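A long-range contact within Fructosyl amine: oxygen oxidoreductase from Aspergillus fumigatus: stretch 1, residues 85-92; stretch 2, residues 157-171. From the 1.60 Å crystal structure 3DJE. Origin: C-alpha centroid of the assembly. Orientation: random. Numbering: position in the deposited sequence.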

# COMPACT_ATOMS: atom_id res chain seq x y z
N PRO A 85 -6.63 -13.80 15.54
CA PRO A 85 -8.10 -13.73 15.44
C PRO A 85 -8.61 -12.37 14.98
O PRO A 85 -9.70 -12.28 14.39
CB PRO A 85 -8.58 -14.03 16.86
CG PRO A 85 -7.45 -14.72 17.51
CD PRO A 85 -6.19 -14.23 16.89
N LEU A 86 -7.84 -11.31 15.22
CA LEU A 86 -8.27 -9.98 14.83
C LEU A 86 -8.22 -9.80 13.32
O LEU A 86 -9.02 -9.05 12.75
CB LEU A 86 -7.39 -8.91 15.49
CG LEU A 86 -7.84 -7.46 15.31
CD1 LEU A 86 -9.13 -7.19 16.06
CD2 LEU A 86 -6.72 -6.56 15.82
N PHE A 87 -7.28 -10.49 12.65
CA PHE A 87 -7.06 -10.28 11.21
C PHE A 87 -7.58 -11.41 10.33
O PHE A 87 -7.91 -11.18 9.17
CB PHE A 87 -5.58 -10.02 10.92
CG PHE A 87 -5.10 -8.72 11.50
CD1 PHE A 87 -5.48 -7.52 10.91
CD2 PHE A 87 -4.31 -8.69 12.64
CE1 PHE A 87 -5.08 -6.29 11.46
CE2 PHE A 87 -3.91 -7.48 13.19
CZ PHE A 87 -4.29 -6.27 12.59
N LYS A 88 -7.66 -12.61 10.89
CA LYS A 88 -8.18 -13.76 10.14
C LYS A 88 -9.51 -13.50 9.38
O LYS A 88 -9.67 -13.97 8.25
CB LYS A 88 -8.37 -14.97 11.06
CG LYS A 88 -7.07 -15.58 11.50
CD LYS A 88 -7.31 -16.71 12.51
CE LYS A 88 -8.29 -17.74 11.97
NZ LYS A 88 -7.83 -18.41 10.72
N PRO A 89 -10.46 -12.76 9.99
CA PRO A 89 -11.75 -12.59 9.31
C PRO A 89 -11.68 -11.93 7.93
O PRO A 89 -12.64 -12.03 7.16
CB PRO A 89 -12.53 -11.66 10.25
CG PRO A 89 -11.93 -11.92 11.63
CD PRO A 89 -10.46 -12.13 11.33
N TYR A 90 -10.57 -11.24 7.67
CA TYR A 90 -10.47 -10.34 6.50
C TYR A 90 -9.65 -10.92 5.37
O TYR A 90 -9.63 -10.35 4.29
CB TYR A 90 -9.92 -8.96 6.91
CG TYR A 90 -10.70 -8.45 8.08
CD1 TYR A 90 -12.05 -8.19 7.95
CD2 TYR A 90 -10.12 -8.34 9.35
CE1 TYR A 90 -12.82 -7.79 9.05
CE2 TYR A 90 -10.87 -7.93 10.45
CZ TYR A 90 -12.23 -7.67 10.30
OH TYR A 90 -12.98 -7.28 11.40
N TYR A 91 -9.02 -12.07 5.62
CA TYR A 91 -8.17 -12.71 4.62
C TYR A 91 -8.90 -13.82 3.86
O TYR A 91 -9.50 -14.71 4.48
CB TYR A 91 -6.89 -13.27 5.25
CG TYR A 91 -6.05 -14.06 4.26
CD1 TYR A 91 -5.54 -13.46 3.10
CD2 TYR A 91 -5.80 -15.41 4.46
CE1 TYR A 91 -4.78 -14.20 2.18
CE2 TYR A 91 -5.04 -16.15 3.56
CZ TYR A 91 -4.54 -15.53 2.42
OH TYR A 91 -3.81 -16.26 1.51
N HIS A 92 -8.82 -13.77 2.53
CA HIS A 92 -9.51 -14.71 1.65
C HIS A 92 -8.48 -15.42 0.77
O HIS A 92 -7.90 -14.82 -0.13
CB HIS A 92 -10.49 -13.96 0.75
CG HIS A 92 -11.56 -13.25 1.51
ND1 HIS A 92 -12.86 -13.73 1.59
CD2 HIS A 92 -11.54 -12.10 2.23
CE1 HIS A 92 -13.58 -12.89 2.33
NE2 HIS A 92 -12.80 -11.90 2.72
N TRP A 157 -6.47 -12.37 -1.10
CA TRP A 157 -6.72 -10.96 -0.85
C TRP A 157 -7.29 -10.71 0.54
O TRP A 157 -7.83 -11.61 1.17
CB TRP A 157 -7.65 -10.40 -1.94
CG TRP A 157 -9.03 -10.98 -1.94
CD1 TRP A 157 -9.45 -12.11 -2.61
CD2 TRP A 157 -10.17 -10.46 -1.25
NE1 TRP A 157 -10.81 -12.31 -2.38
CE2 TRP A 157 -11.27 -11.31 -1.56
CE3 TRP A 157 -10.39 -9.35 -0.43
CZ2 TRP A 157 -12.56 -11.09 -1.03
CZ3 TRP A 157 -11.68 -9.12 0.07
CH2 TRP A 157 -12.74 -9.98 -0.24
N ALA A 158 -7.11 -9.48 1.03
CA ALA A 158 -7.71 -9.06 2.31
C ALA A 158 -8.65 -7.91 2.11
O ALA A 158 -8.40 -7.06 1.25
CB ALA A 158 -6.64 -8.64 3.30
N HIS A 159 -9.72 -7.88 2.90
CA HIS A 159 -10.58 -6.69 2.93
C HIS A 159 -9.87 -5.59 3.69
O HIS A 159 -9.95 -5.52 4.92
CB HIS A 159 -11.96 -6.98 3.50
CG HIS A 159 -12.94 -5.91 3.16
ND1 HIS A 159 -12.75 -4.59 3.51
CD2 HIS A 159 -14.08 -5.94 2.41
CE1 HIS A 159 -13.75 -3.86 3.03
NE2 HIS A 159 -14.57 -4.66 2.36
N ALA A 160 -9.16 -4.75 2.94
CA ALA A 160 -8.22 -3.80 3.55
C ALA A 160 -8.89 -2.81 4.50
O ALA A 160 -8.46 -2.64 5.66
CB ALA A 160 -7.39 -3.07 2.47
N ARG A 161 -9.94 -2.16 4.01
CA ARG A 161 -10.65 -1.18 4.82
C ARG A 161 -11.18 -1.80 6.12
O ARG A 161 -10.98 -1.24 7.21
CB ARG A 161 -11.77 -0.54 4.02
CG ARG A 161 -12.55 0.48 4.83
CD ARG A 161 -13.93 0.71 4.22
NE ARG A 161 -14.79 -0.42 4.55
CZ ARG A 161 -15.93 -0.74 3.93
NH1 ARG A 161 -16.41 -0.03 2.91
NH2 ARG A 161 -16.60 -1.80 4.36
N ASN A 162 -11.85 -2.95 6.01
CA ASN A 162 -12.39 -3.58 7.22
C ASN A 162 -11.30 -4.02 8.21
O ASN A 162 -11.49 -3.93 9.43
CB ASN A 162 -13.32 -4.74 6.84
CG ASN A 162 -14.63 -4.25 6.22
OD1 ASN A 162 -14.98 -3.07 6.29
ND2 ASN A 162 -15.36 -5.18 5.60
N ALA A 163 -10.15 -4.47 7.69
CA ALA A 163 -9.03 -4.86 8.56
C ALA A 163 -8.42 -3.63 9.27
O ALA A 163 -8.09 -3.67 10.47
CB ALA A 163 -7.95 -5.58 7.75
N LEU A 164 -8.28 -2.55 8.51
CA LEU A 164 -7.75 -1.28 9.06
C LEU A 164 -8.64 -0.77 10.19
O LEU A 164 -8.16 -0.41 11.27
CB LEU A 164 -7.63 -0.25 7.92
CG LEU A 164 -7.12 1.15 8.28
CD1 LEU A 164 -5.71 1.09 8.82
CD2 LEU A 164 -7.19 2.02 7.00
N VAL A 165 -9.95 -0.75 9.94
CA VAL A 165 -10.94 -0.32 10.93
C VAL A 165 -10.90 -1.25 12.16
O VAL A 165 -10.85 -0.78 13.28
CB VAL A 165 -12.35 -0.23 10.32
CG1 VAL A 165 -13.41 -0.01 11.39
CG2 VAL A 165 -12.42 0.92 9.30
N ALA A 166 -10.85 -2.56 11.93
CA ALA A 166 -10.80 -3.51 13.05
C ALA A 166 -9.57 -3.25 13.93
O ALA A 166 -9.66 -3.28 15.16
CB ALA A 166 -10.82 -4.96 12.54
N ALA A 167 -8.42 -3.05 13.29
CA ALA A 167 -7.19 -2.82 14.04
C ALA A 167 -7.25 -1.50 14.83
O ALA A 167 -6.83 -1.45 15.99
CB ALA A 167 -5.99 -2.82 13.11
N ALA A 168 -7.77 -0.43 14.21
CA ALA A 168 -7.91 0.86 14.91
C ALA A 168 -8.86 0.76 16.10
O ALA A 168 -8.57 1.28 17.19
CB ALA A 168 -8.36 1.95 13.96
N ARG A 169 -9.97 0.06 15.90
CA ARG A 169 -10.97 -0.06 16.94
C ARG A 169 -10.44 -0.90 18.09
O ARG A 169 -10.75 -0.61 19.25
CB ARG A 169 -12.25 -0.66 16.37
CG ARG A 169 -12.95 0.35 15.49
CD ARG A 169 -14.26 -0.15 14.97
NE ARG A 169 -15.18 -0.33 16.09
CZ ARG A 169 -15.67 -1.51 16.46
NH1 ARG A 169 -15.37 -2.59 15.76
NH2 ARG A 169 -16.49 -1.59 17.50
N GLU A 170 -9.63 -1.90 17.78
CA GLU A 170 -8.98 -2.70 18.83
C GLU A 170 -7.94 -1.86 19.59
O GLU A 170 -7.89 -1.89 20.82
CB GLU A 170 -8.35 -3.96 18.24
CG GLU A 170 -7.65 -4.83 19.28
CD GLU A 170 -8.56 -5.75 20.09
OE1 GLU A 170 -9.77 -5.48 20.24
OE2 GLU A 170 -8.03 -6.75 20.62
N ALA A 171 -7.14 -1.08 18.87
CA ALA A 171 -6.17 -0.19 19.54
C ALA A 171 -6.91 0.76 20.48
O ALA A 171 -6.48 0.98 21.63
CB ALA A 171 -5.39 0.61 18.49

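This contact joins a short antiparallel strand pairing to an apolar packing of loop and 3-10 side chains against an alanine-rich helix, so backbone hydrogen bonds fix the register at one end and apolar side-chain packing makes up the other end. His92 and Trp157 form the hydrogen-bonded pair: His92 N donates to Trp157 O at 2.7 Å, and Trp157 N returns a bond to His92 O at 3.0 Å. Their side chains share a face of the sheet, where the imidazole lies almost flat on the six-membered ring of Trp157, planes at 3° and centroids 3.9 Å apart. One step on, Tyr91 and Ala158 make the non-hydrogen-bonded pair. His159 N then donates to Tyr90 O at 2.8 Å, adding a backbone hydrogen bond just past the paired strands, at the residue that precedes the helix; His159 also caps that helix, its ND1 accepting from Asn162 N at 3.1 Å.

Beyond the strands, the Tyr90 and Phe87 rings pack against alanines of the helix. The Tyr90 ring lies with one face over Ala163 CA, 4.1 Å from the ring centroid, and its CE2 reaches Ala166 CB at 3.6 Å. Phe87 CZ meets Ala167 CB at 3.9 Å, while Leu86 CD2 packs against Glu170 CB, also at 3.9 Å, a turn beyond Ala166.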